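Local coordinates for protein xylooligosaccharide oxidase (Myceliophthora thermophila, PDB 5L6G) that oxidises the C1 hydroxyl of xylooligosaccharides and related sugars to lactones, using a bicovalently bound FAD and reducing oxygen to hydrogen peroxide, at residues A[228-233]-A[314-319]; A[341-346]-A[424-429]; A[376-381]-A[410-415]. All blocks are in the same frame, centred on the assembly; numbering follows the deposited sequence.

Contact 1: A[228-233]-A[314-319]; sequences FAAPPN and HDWMEG. With NAG (2-acetamido-2-deoxy-beta-D-glucopyranose), chain E.
Trp316, in the first turn of helix 316-322, lays its indole against Phe228, Ala230 and Pro231 where strand 219-229 runs out into a loop, at an N-glycosylated corner. Trp316 CG is anti to the backbone N (chi1 176°), and the indole beyond it is a broad knob lodged among the Ala230 methyl, the Pro231 ring and Phe228 CZ. The methyl lies over one face of the five-membered ring, a CH-pi contact with Ala230 CB 3.9 Å from that ring's centroid. Pro231 crosses obliquely, its CG and CD on Trp316 CE3 and CZ3, CD 3.5 Å from CE3. Phe228 turns an edge to the six-membered ring in an offset edge-to-face pair, planes 87° apart, its CZ 4.1 Å from Trp316 CH2. Asn233 CA lies 3.2 Å from His314 O in a CA-H...O contact. Asp315 N-caps the helix, OD1 accepting from Glu318 N, while the Trp316 amide donates to a water that donates to Pro232 O. The same carbonyl accepts from O6 of the N-acetylglucosamine, whose C6 also lies against Asp315 CB. The sugar's C1 is bonded covalently to Asn233 ND2, which also donates a weak hydrogen bond to His314 O, 3.4 Å away.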
loop_
_atom_site.group_PDB
_atom_site.type_symbol
_atom_site.label_atom_id
_atom_site.label_comp_id
_atom_site.label_asym_id
_atom_site.label_seq_id
_atom_site.Cartn_x
_atom_site.Cartn_y
_atom_site.Cartn_z
ATOM N N PHE A 228 -0.036 9.132 -16.942
ATOM C CA PHE A 228 0.371 10.498 -17.274
ATOM C C PHE A 228 1.708 10.439 -18.003
ATOM O O PHE A 228 2.411 9.437 -17.927
ATOM C CB PHE A 228 0.438 11.396 -16.037
ATOM C CG PHE A 228 1.367 10.908 -14.953
ATOM C CD1 PHE A 228 2.713 11.253 -14.958
ATOM C CD2 PHE A 228 0.879 10.143 -13.884
ATOM C CE1 PHE A 228 3.558 10.829 -13.941
ATOM C CE2 PHE A 228 1.714 9.709 -12.870
ATOM C CZ PHE A 228 3.063 10.046 -12.901
ATOM N N ALA A 229 2.031 11.493 -18.754
ATOM C CA ALA A 229 3.351 11.596 -19.374
ATOM C C ALA A 229 4.379 11.762 -18.253
ATOM O O ALA A 229 4.259 12.659 -17.430
ATOM C CB ALA A 229 3.414 12.788 -20.317
ATOM N N ALA A 230 5.379 10.894 -18.208
ATOM C CA ALA A 230 6.399 10.980 -17.173
ATOM C C ALA A 230 7.153 12.310 -17.304
ATOM O O ALA A 230 7.534 12.685 -18.405
ATOM C CB ALA A 230 7.372 9.827 -17.314
ATOM N N PRO A 231 7.358 13.033 -16.192
ATOM C CA PRO A 231 8.136 14.260 -16.323
ATOM C C PRO A 231 9.568 13.943 -16.741
ATOM O O PRO A 231 10.115 12.930 -16.307
ATOM C CB PRO A 231 8.119 14.838 -14.907
ATOM C CG PRO A 231 7.942 13.643 -14.024
ATOM C CD PRO A 231 7.006 12.757 -14.790
ATOM N N PRO A 232 10.171 14.800 -17.571
ATOM C CA PRO A 232 11.516 14.508 -18.027
ATOM C C PRO A 232 12.534 14.503 -16.888
ATOM O O PRO A 232 13.525 13.784 -16.979
ATOM C CB PRO A 232 11.807 15.629 -19.040
ATOM C CG PRO A 232 10.845 16.714 -18.714
ATOM C CD PRO A 232 9.631 16.033 -18.167
ATOM N N ASN A 233 12.287 15.278 -15.830
ATOM C CA ASN A 233 13.224 15.401 -14.717
ATOM C C ASN A 233 12.522 15.462 -13.372
ATOM O O ASN A 233 11.488 16.096 -13.239
ATOM C CB ASN A 233 14.109 16.635 -14.901
ATOM C CG ASN A 233 14.952 16.534 -16.147
ATOM O OD1 ASN A 233 14.806 17.330 -17.076
ATOM N ND2 ASN A 233 15.841 15.516 -16.177
ATOM N N HIS A 314 17.311 13.853 -11.542
ATOM C CA HIS A 314 17.223 12.530 -12.138
ATOM C C HIS A 314 16.336 12.565 -13.368
ATOM O O HIS A 314 15.476 13.429 -13.483
ATOM C CB HIS A 314 16.561 11.548 -11.144
ATOM C CG HIS A 314 17.192 11.515 -9.783
ATOM N ND1 HIS A 314 18.433 10.963 -9.542
ATOM C CD2 HIS A 314 16.743 11.959 -8.587
ATOM C CE1 HIS A 314 18.726 11.080 -8.261
ATOM N NE2 HIS A 314 17.707 11.661 -7.655
ATOM N N ASP A 315 16.494 11.604 -14.269
ATOM C CA ASP A 315 15.391 11.300 -15.192
ATOM C C ASP A 315 14.348 10.511 -14.403
ATOM O O ASP A 315 14.555 10.222 -13.220
ATOM C CB ASP A 315 15.853 10.587 -16.479
ATOM C CG ASP A 315 16.268 9.134 -16.277
ATOM O OD1 ASP A 315 15.986 8.510 -15.250
ATOM O OD2 ASP A 315 16.882 8.592 -17.206
ATOM N N TRP A 316 13.230 10.196 -15.049
ATOM C CA TRP A 316 12.108 9.569 -14.381
ATOM C C TRP A 316 12.466 8.243 -13.685
ATOM O O TRP A 316 12.141 8.047 -12.517
ATOM C CB TRP A 316 10.950 9.361 -15.358
ATOM C CG TRP A 316 9.808 8.622 -14.730
ATOM C CD1 TRP A 316 9.426 7.351 -14.991
ATOM C CD2 TRP A 316 8.932 9.105 -13.705
ATOM N NE1 TRP A 316 8.352 7.004 -14.205
ATOM C CE2 TRP A 316 8.030 8.065 -13.404
ATOM C CE3 TRP A 316 8.827 10.312 -13.006
ATOM C CZ2 TRP A 316 7.024 8.198 -12.441
ATOM C CZ3 TRP A 316 7.827 10.450 -12.055
ATOM C CH2 TRP A 316 6.944 9.391 -11.769
ATOM N N MET A 317 13.131 7.340 -14.392
ATOM C CA MET A 317 13.410 6.019 -13.825
ATOM C C MET A 317 14.492 6.105 -12.762
ATOM O O MET A 317 14.486 5.342 -11.795
ATOM C CB MET A 317 13.838 5.006 -14.890
ATOM C CG MET A 317 12.715 4.473 -15.764
ATOM S SD MET A 317 11.278 3.882 -14.875
ATOM C CE MET A 317 11.864 2.548 -13.825
ATOM N N GLU A 318 15.428 7.021 -12.945
ATOM C CA GLU A 318 16.467 7.197 -11.955
ATOM C C GLU A 318 15.838 7.728 -10.660
ATOM O O GLU A 318 16.268 7.370 -9.565
ATOM C CB GLU A 318 17.542 8.129 -12.499
ATOM C CG GLU A 318 18.800 8.207 -11.647
ATOM C CD GLU A 318 19.777 9.249 -12.172
ATOM O OE1 GLU A 318 20.023 9.262 -13.403
ATOM O OE2 GLU A 318 20.276 10.064 -11.368
ATOM N N GLY A 319 14.813 8.571 -10.786
ATOM C CA GLY A 319 14.064 9.034 -9.605
ATOM C C GLY A 319 13.445 7.846 -8.884
ATOM O O GLY A 319 13.465 7.750 -7.651
HETATM C C1 NAG E . 16.748 15.159 -17.263
HETATM C C2 NAG E . 18.163 14.718 -16.877
HETATM C C3 NAG E . 18.923 14.085 -18.051
HETATM C C4 NAG E . 18.082 12.987 -18.699
HETATM C C5 NAG E . 16.737 13.588 -19.094
HETATM C C6 NAG E . 15.805 12.553 -19.720
HETATM C C7 NAG E . 19.518 15.802 -15.134
HETATM C C8 NAG E . 20.256 17.043 -14.718
HETATM N N2 NAG E . 18.912 15.841 -16.326
HETATM O O3 NAG E . 20.152 13.547 -17.604
HETATM O O4 NAG E . 18.724 12.430 -19.829
HETATM O O5 NAG E . 16.115 14.081 -17.928
HETATM O O6 NAG E . 14.484 13.060 -19.739
HETATM O O7 NAG E . 19.498 14.824 -14.384
HETATM O O HOH W 1 12.469 11.171 -17.682
#

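Contact 2: A[341-346]-A[424-429]; sequences TFYSKS and DGFAFL. With XYP (beta-D-xylopyranose), chain I.
Tyr343 CG is anti to the backbone N (chi1 180°) and Phe426 CG is anti to the carbonyl carbon (chi1 -50°), and from these positions the two rings meet. Phe426 drives an edge into the tyrosine face, its CD1 sitting over the ring centre and 3.5 Å from Tyr343 CG. The planes stand 81° apart and the centroids 4.9 Å, a close edge-to-face pair. One face of Phe426 carries a sugar: C4 of a bound beta-D-xylopyranose lies over the centre of the phenylalanine ring, 3.6 Å from Phe426 CD1. The same sugar brushes Tyr343 obliquely, its C5 being 3.7 Å from Tyr343 CE1, so the two rings together form an aromatic corner around it, and Arg56 adds a hydrogen bond from beyond the segments.

One helical turn on, Leu429 points toward the strand and packs its CD1 on the backbone, 3.7 Å from Tyr343 O. The aliphatic part of Lys345 slides past Leu429 in the opposite direction, Lys345 CD coming 3.6 Å from Leu429 CB. Beyond CD the lysine chain bends, and NZ donates to Tyr343 OH at 3.1 Å. NZ also forms salt bridges with Asp430 and Asp453, and Asp453 hydrogen-bonds the phenol as well, so the lysine charge is probably balanced by two carboxylates and the hydroxyl is gripped by both a lysine and an aspartate. Between the two segments themselves, the union is apolar and aromatic. It packs the start of helix 426-437 on strand 341-349 of the large antiparallel sheet. A sugar lying against the face of an aromatic ring, as on Phe426, is typical of carbohydrate-binding sites; this one is occupied by a xylose other than the one held by Glu412.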
loop_
_atom_site.group_PDB
_atom_site.type_symbol
_atom_site.label_atom_id
_atom_site.label_comp_id
_atom_site.label_asym_id
_atom_site.label_seq_id
_atom_site.Cartn_x
_atom_site.Cartn_y
_atom_site.Cartn_z
ATOM N N THR A 341 11.845 -9.527 8.808
ATOM C CA THR A 341 11.113 -9.935 10.006
ATOM C C THR A 341 10.757 -8.671 10.750
ATOM O O THR A 341 11.636 -7.920 11.146
ATOM C CB THR A 341 11.961 -10.836 10.906
ATOM O OG1 THR A 341 12.384 -11.986 10.159
ATOM C CG2 THR A 341 11.186 -11.296 12.130
ATOM N N PHE A 342 9.473 -8.432 10.959
ATOM C CA PHE A 342 9.059 -7.158 11.508
ATOM C C PHE A 342 7.621 -7.162 12.026
ATOM O O PHE A 342 6.825 -8.091 11.752
ATOM C CB PHE A 342 9.219 -6.063 10.437
ATOM C CG PHE A 342 8.307 -6.253 9.248
ATOM C CD1 PHE A 342 8.657 -7.117 8.226
ATOM C CD2 PHE A 342 7.091 -5.592 9.167
ATOM C CE1 PHE A 342 7.810 -7.317 7.140
ATOM C CE2 PHE A 342 6.247 -5.778 8.068
ATOM C CZ PHE A 342 6.611 -6.642 7.064
ATOM N N TYR A 343 7.318 -6.094 12.772
ATOM C CA TYR A 343 5.955 -5.700 13.089
ATOM C C TYR A 343 5.760 -4.292 12.564
ATOM O O TYR A 343 6.694 -3.524 12.554
ATOM C CB TYR A 343 5.685 -5.744 14.595
ATOM C CG TYR A 343 4.276 -5.327 14.956
ATOM C CD1 TYR A 343 3.191 -5.911 14.351
ATOM C CD2 TYR A 343 4.029 -4.361 15.920
ATOM C CE1 TYR A 343 1.892 -5.544 14.673
ATOM C CE2 TYR A 343 2.731 -3.991 16.259
ATOM C CZ TYR A 343 1.662 -4.594 15.623
ATOM O OH TYR A 343 0.352 -4.249 15.922
ATOM N N SER A 344 4.555 -3.978 12.105
ATOM C CA SER A 344 4.286 -2.653 11.569
ATOM C C SER A 344 2.889 -2.186 11.903
ATOM O O SER A 344 1.976 -2.987 12.095
ATOM C CB SER A 344 4.517 -2.639 10.058
ATOM O OG SER A 344 4.125 -1.418 9.477
ATOM N N LYS A 345 2.753 -0.874 12.042
ATOM C CA LYS A 345 1.464 -0.246 12.238
ATOM C C LYS A 345 1.381 0.935 11.286
ATOM O O LYS A 345 2.389 1.364 10.666
ATOM C CB LYS A 345 1.279 0.208 13.690
ATOM C CG LYS A 345 1.306 -0.910 14.715
ATOM C CD LYS A 345 0.905 -0.462 16.121
ATOM C CE LYS A 345 -0.602 -0.381 16.342
ATOM N NZ LYS A 345 -1.304 -1.686 16.532
ATOM N N SER A 346 0.162 1.430 11.132
ATOM C CA SER A 346 -0.072 2.614 10.354
ATOM C C SER A 346 -1.050 3.523 11.053
ATOM O O SER A 346 -1.695 3.146 12.061
ATOM C CB SER A 346 -0.652 2.204 9.002
ATOM O OG SER A 346 -2.008 1.850 9.134
ATOM N N ASP A 424 7.266 -9.749 23.122
ATOM C CA ASP A 424 6.901 -8.554 23.860
ATOM C C ASP A 424 7.072 -7.289 23.020
ATOM O O ASP A 424 6.807 -6.180 23.511
ATOM C CB ASP A 424 7.768 -8.440 25.106
ATOM C CG ASP A 424 9.240 -8.230 24.780
ATOM O OD1 ASP A 424 9.880 -9.057 24.099
ATOM O OD2 ASP A 424 9.768 -7.215 25.205
ATOM N N GLY A 425 7.527 -7.442 21.777
ATOM C CA GLY A 425 7.905 -6.296 20.955
ATOM C C GLY A 425 6.759 -5.404 20.538
ATOM O O GLY A 425 6.932 -4.206 20.340
ATOM N N PHE A 426 5.589 -5.990 20.388
ATOM C CA PHE A 426 4.434 -5.280 19.840
ATOM C C PHE A 426 4.058 -4.067 20.674
ATOM O O PHE A 426 3.519 -3.121 20.148
ATOM C CB PHE A 426 3.238 -6.217 19.709
ATOM C CG PHE A 426 3.573 -7.495 19.017
ATOM C CD1 PHE A 426 3.676 -7.530 17.642
ATOM C CD2 PHE A 426 3.850 -8.651 19.749
ATOM C CE1 PHE A 426 4.007 -8.692 16.990
ATOM C CE2 PHE A 426 4.188 -9.819 19.103
ATOM C CZ PHE A 426 4.278 -9.840 17.726
ATOM N N ALA A 427 4.331 -4.113 21.972
ATOM C CA ALA A 427 3.977 -3.019 22.876
ATOM C C ALA A 427 4.641 -1.712 22.446
ATOM O O ALA A 427 4.120 -0.626 22.718
ATOM C CB ALA A 427 4.364 -3.366 24.294
ATOM N N PHE A 428 5.772 -1.808 21.770
ATOM C CA PHE A 428 6.481 -0.593 21.311
ATOM C C PHE A 428 5.618 0.211 20.319
ATOM O O PHE A 428 5.200 1.326 20.611
ATOM C CB PHE A 428 7.873 -0.944 20.742
ATOM C CG PHE A 428 8.470 0.124 19.862
ATOM C CD1 PHE A 428 8.359 1.468 20.197
ATOM C CD2 PHE A 428 9.177 -0.217 18.715
ATOM C CE1 PHE A 428 8.891 2.456 19.360
ATOM C CE2 PHE A 428 9.724 0.767 17.897
ATOM C CZ PHE A 428 9.573 2.098 18.216
ATOM N N LEU A 429 5.355 -0.322 19.143
ATOM C CA LEU A 429 4.490 0.409 18.221
ATOM C C LEU A 429 3.085 0.594 18.759
ATOM O O LEU A 429 2.458 1.614 18.473
ATOM C CB LEU A 429 4.458 -0.233 16.843
ATOM C CG LEU A 429 5.811 -0.223 16.139
ATOM C CD1 LEU A 429 5.638 -0.751 14.727
ATOM C CD2 LEU A 429 6.468 1.161 16.138
HETATM O O1 XYP I . 1.019 -11.383 14.470
HETATM C C1 XYP I . 0.307 -10.606 15.405
HETATM C C2 XYP I . 0.511 -11.206 16.797
HETATM C C3 XYP I . -0.196 -10.333 17.804
HETATM C C4 XYP I . 0.368 -8.930 17.701
HETATM C C5 XYP I . 0.229 -8.408 16.288
HETATM O O2 XYP I . 0.018 -12.557 16.871
HETATM O O3 XYP I . 0.024 -10.808 19.130
HETATM O O4 XYP I . -0.335 -8.110 18.628
HETATM O O5 XYP I . 0.851 -9.298 15.360
#

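Contact 3: A[376-381]-A[410-415]; sequences YIIIDM and LYELYD. With XYP (beta-D-xylopyranose), chain H.
Tyr376 and Tyr414 pair at one end of an antiparallel ladder of five bridged pairs running to Asp380 and Leu410. Tyr376 N donates to Tyr414 O and Tyr414 N to Tyr376 O, each at 2.9 Å. In the next hydrogen-bonded pair Ile378 N gives a bond of 2.7 Å to Glu412 O, and Glu412 N returns one to Ile378 O. Asp380 N closes the run on Leu410 O with a nearly straight N-H (173°). At the intervening non-hydrogen-bonded pairs, Ile377 and Ile379 turn their amide groups to strand 269-275, while Tyr411 and Leu413 turn theirs to strand 341-349; Leu413 O also accepts from Ser344 OG.

On the substrate face, Tyr376 CG sits between the backbone N and carbonyl carbon (chi1 65°), and the ring lies across the neighbouring strand. Tyr414 CB is centred over that ring, 3.5 Å from its centroid. The two phenol planes are 8° from parallel but slid apart. Tyr376 OH comes 3.1 Å from Glu412 OE2, a weak bond whose proton is not settled; OE2 is also hydrogen-bonded to Tyr96, and Tyr414 OH to Glu340. The Tyr376 ring and the Glu412 carboxylate stand nearly perpendicular. Xylose O1 appears to donate to Glu412 OE1, a doubtful bond, because OE1 is modelled implausibly close to the sugar ring oxygen. Glu412 binds the substrate, as do Tyr451, Thr154 and Arg272, which also bond this sugar.

On the other face, Ile379 CG1 packs on Tyr411 CD2 at 3.8 Å, and Tyr411 OH bonds Thr349 OG1. Trp253 of helix 246-261 covers Ile379 and Tyr411 there, and Leu429 and Trp432 of helix 426-437 cover Leu413, so these central strands lie between the substrate pocket and a helical layer.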
loop_
_atom_site.group_PDB
_atom_site.type_symbol
_atom_site.label_atom_id
_atom_site.label_comp_id
_atom_site.label_asym_id
_atom_site.label_seq_id
_atom_site.Cartn_x
_atom_site.Cartn_y
_atom_site.Cartn_z
ATOM N N TYR A 376 11.623 2.352 12.148
ATOM C CA TYR A 376 11.484 3.679 11.540
ATOM C C TYR A 376 10.042 4.122 11.590
ATOM O O TYR A 376 9.132 3.306 11.797
ATOM C CB TYR A 376 12.022 3.741 10.097
ATOM C CG TYR A 376 11.300 2.899 9.051
ATOM C CD1 TYR A 376 10.086 3.327 8.493
ATOM C CD2 TYR A 376 11.853 1.711 8.580
ATOM C CE1 TYR A 376 9.433 2.575 7.519
ATOM C CE2 TYR A 376 11.201 0.961 7.592
ATOM C CZ TYR A 376 9.988 1.405 7.082
ATOM O OH TYR A 376 9.310 0.678 6.118
ATOM N N ILE A 377 9.852 5.427 11.428
ATOM C CA ILE A 377 8.541 6.013 11.240
ATOM C C ILE A 377 8.573 6.865 9.962
ATOM O O ILE A 377 9.520 7.622 9.718
ATOM C CB ILE A 377 8.086 6.853 12.459
ATOM C CG1 ILE A 377 6.677 7.404 12.241
ATOM C CG2 ILE A 377 9.037 7.999 12.751
ATOM C CD1 ILE A 377 6.084 8.022 13.492
ATOM N N ILE A 378 7.547 6.713 9.141
ATOM C CA ILE A 378 7.379 7.587 7.996
ATOM C C ILE A 378 6.124 8.414 8.245
ATOM O O ILE A 378 5.104 7.880 8.643
ATOM C CB ILE A 378 7.273 6.798 6.697
ATOM C CG1 ILE A 378 8.644 6.256 6.309
ATOM C CG2 ILE A 378 6.697 7.664 5.584
ATOM C CD1 ILE A 378 8.628 5.420 5.042
ATOM N N ILE A 379 6.220 9.725 8.060
ATOM C CA ILE A 379 5.066 10.589 8.109
ATOM C C ILE A 379 4.982 11.210 6.730
ATOM O O ILE A 379 5.787 12.076 6.380
ATOM C CB ILE A 379 5.186 11.709 9.184
ATOM C CG1 ILE A 379 5.533 11.120 10.550
ATOM C CG2 ILE A 379 3.882 12.499 9.284
ATOM C CD1 ILE A 379 6.309 12.060 11.430
ATOM N N ASP A 380 4.011 10.770 5.942
ATOM C CA ASP A 380 3.885 11.268 4.581
ATOM C C ASP A 380 3.162 12.594 4.597
ATOM O O ASP A 380 2.170 12.742 5.310
ATOM C CB ASP A 380 3.089 10.288 3.722
ATOM C CG ASP A 380 3.871 9.051 3.387
ATOM O OD1 ASP A 380 4.996 9.169 2.890
ATOM O OD2 ASP A 380 3.345 7.956 3.568
ATOM N N MET A 381 3.652 13.556 3.810
ATOM C CA MET A 381 2.897 14.772 3.557
ATOM C C MET A 381 1.780 14.407 2.577
ATOM O O MET A 381 1.960 14.389 1.379
ATOM C CB MET A 381 3.805 15.896 2.996
ATOM C CG MET A 381 4.986 16.229 3.882
ATOM S SD MET A 381 4.638 16.830 5.558
ATOM C CE MET A 381 4.774 15.318 6.497
ATOM N N LEU A 410 -0.260 10.501 6.510
ATOM C CA LEU A 410 -0.226 9.055 6.495
ATOM C C LEU A 410 1.075 8.581 7.113
ATOM O O LEU A 410 2.166 9.118 6.845
ATOM C CB LEU A 410 -0.333 8.563 5.059
ATOM C CG LEU A 410 -0.113 7.104 4.736
ATOM C CD1 LEU A 410 -1.224 6.302 5.383
ATOM C CD2 LEU A 410 -0.076 6.896 3.216
ATOM N N TYR A 411 0.973 7.537 7.917
ATOM C CA TYR A 411 2.106 7.067 8.682
ATOM C C TYR A 411 2.360 5.591 8.460
ATOM O O TYR A 411 1.414 4.795 8.379
ATOM C CB TYR A 411 1.854 7.227 10.166
ATOM C CG TYR A 411 1.483 8.599 10.672
ATOM C CD1 TYR A 411 0.220 9.139 10.427
ATOM C CD2 TYR A 411 2.360 9.326 11.448
ATOM C CE1 TYR A 411 -0.167 10.354 10.944
ATOM C CE2 TYR A 411 1.993 10.552 11.977
ATOM C CZ TYR A 411 0.728 11.064 11.728
ATOM O OH TYR A 411 0.350 12.281 12.236
ATOM N N GLU A 412 3.645 5.248 8.403
ATOM C CA GLU A 412 4.089 3.885 8.486
ATOM C C GLU A 412 5.009 3.800 9.704
ATOM O O GLU A 412 5.958 4.577 9.811
ATOM C CB GLU A 412 4.866 3.456 7.244
ATOM C CG GLU A 412 5.206 1.972 7.256
ATOM C CD GLU A 412 6.029 1.529 6.059
ATOM O OE1 GLU A 412 6.503 2.395 5.270
ATOM O OE2 GLU A 412 6.225 0.301 5.932
ATOM N N LEU A 413 4.707 2.866 10.602
ATOM C CA LEU A 413 5.551 2.574 11.750
ATOM C C LEU A 413 6.044 1.151 11.592
ATOM O O LEU A 413 5.267 0.240 11.391
ATOM C CB LEU A 413 4.808 2.737 13.080
ATOM C CG LEU A 413 4.187 4.096 13.454
ATOM C CD1 LEU A 413 2.855 4.316 12.772
ATOM C CD2 LEU A 413 4.006 4.219 14.962
ATOM N N TYR A 414 7.355 0.968 11.679
ATOM C CA TYR A 414 7.978 -0.276 11.246
ATOM C C TYR A 414 9.012 -0.682 12.263
ATOM O O TYR A 414 9.872 0.110 12.625
ATOM C CB TYR A 414 8.631 -0.056 9.892
ATOM C CG TYR A 414 8.859 -1.280 9.042
ATOM C CD1 TYR A 414 7.902 -1.693 8.122
ATOM C CD2 TYR A 414 10.055 -1.979 9.087
ATOM C CE1 TYR A 414 8.111 -2.792 7.308
ATOM C CE2 TYR A 414 10.272 -3.086 8.265
ATOM C CZ TYR A 414 9.290 -3.471 7.370
ATOM O OH TYR A 414 9.486 -4.530 6.526
ATOM N N ASP A 415 8.954 -1.932 12.704
ATOM C CA ASP A 415 9.796 -2.406 13.808
ATOM C C ASP A 415 10.374 -3.755 13.380
ATOM O O ASP A 415 9.676 -4.762 13.389
ATOM C CB ASP A 415 8.941 -2.496 15.075
ATOM C CG ASP A 415 9.656 -3.122 16.251
ATOM O OD1 ASP A 415 10.912 -3.299 16.208
ATOM O OD2 ASP A 415 8.935 -3.444 17.249
HETATM O O1 XYP H . 6.147 3.471 2.630
HETATM C C1 XYP H . 7.133 2.526 2.221
HETATM C C2 XYP H . 8.456 3.253 1.985
HETATM C C3 XYP H . 9.591 2.267 1.743
HETATM C C4 XYP H . 9.639 1.233 2.863
HETATM C C5 XYP H . 8.268 0.569 3.052
HETATM O O2 XYP H . 8.294 4.096 0.844
HETATM O O3 XYP H . 10.840 2.962 1.577
HETATM O O4 XYP H . 10.571 0.196 2.532
HETATM O O5 XYP H . 7.238 1.536 3.232
#

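In the fold
Contacts 2 and 3 share the large antiparallel sheet, where strands 341-349 and 409-417 are neighbours joined by Lys345 O to Leu413 N and Tyr343 O to Asp415 N. Contact 3 is nested in the chain loop that contact 2 closes. Both are buried, yet their chemistry differs: contact 3 is a backbone ladder with the substrate-binding carboxylate on one face, whereas contact 2 joins a strand to a helix through side chains beside a second xylose. Contact 1, only partly buried, reaches the same sheet at its edge, where strand 308-314 ends at His314; its centre is about 35 Å from that of contact 2. It combines indole packing with a water and a covalently attached glycan.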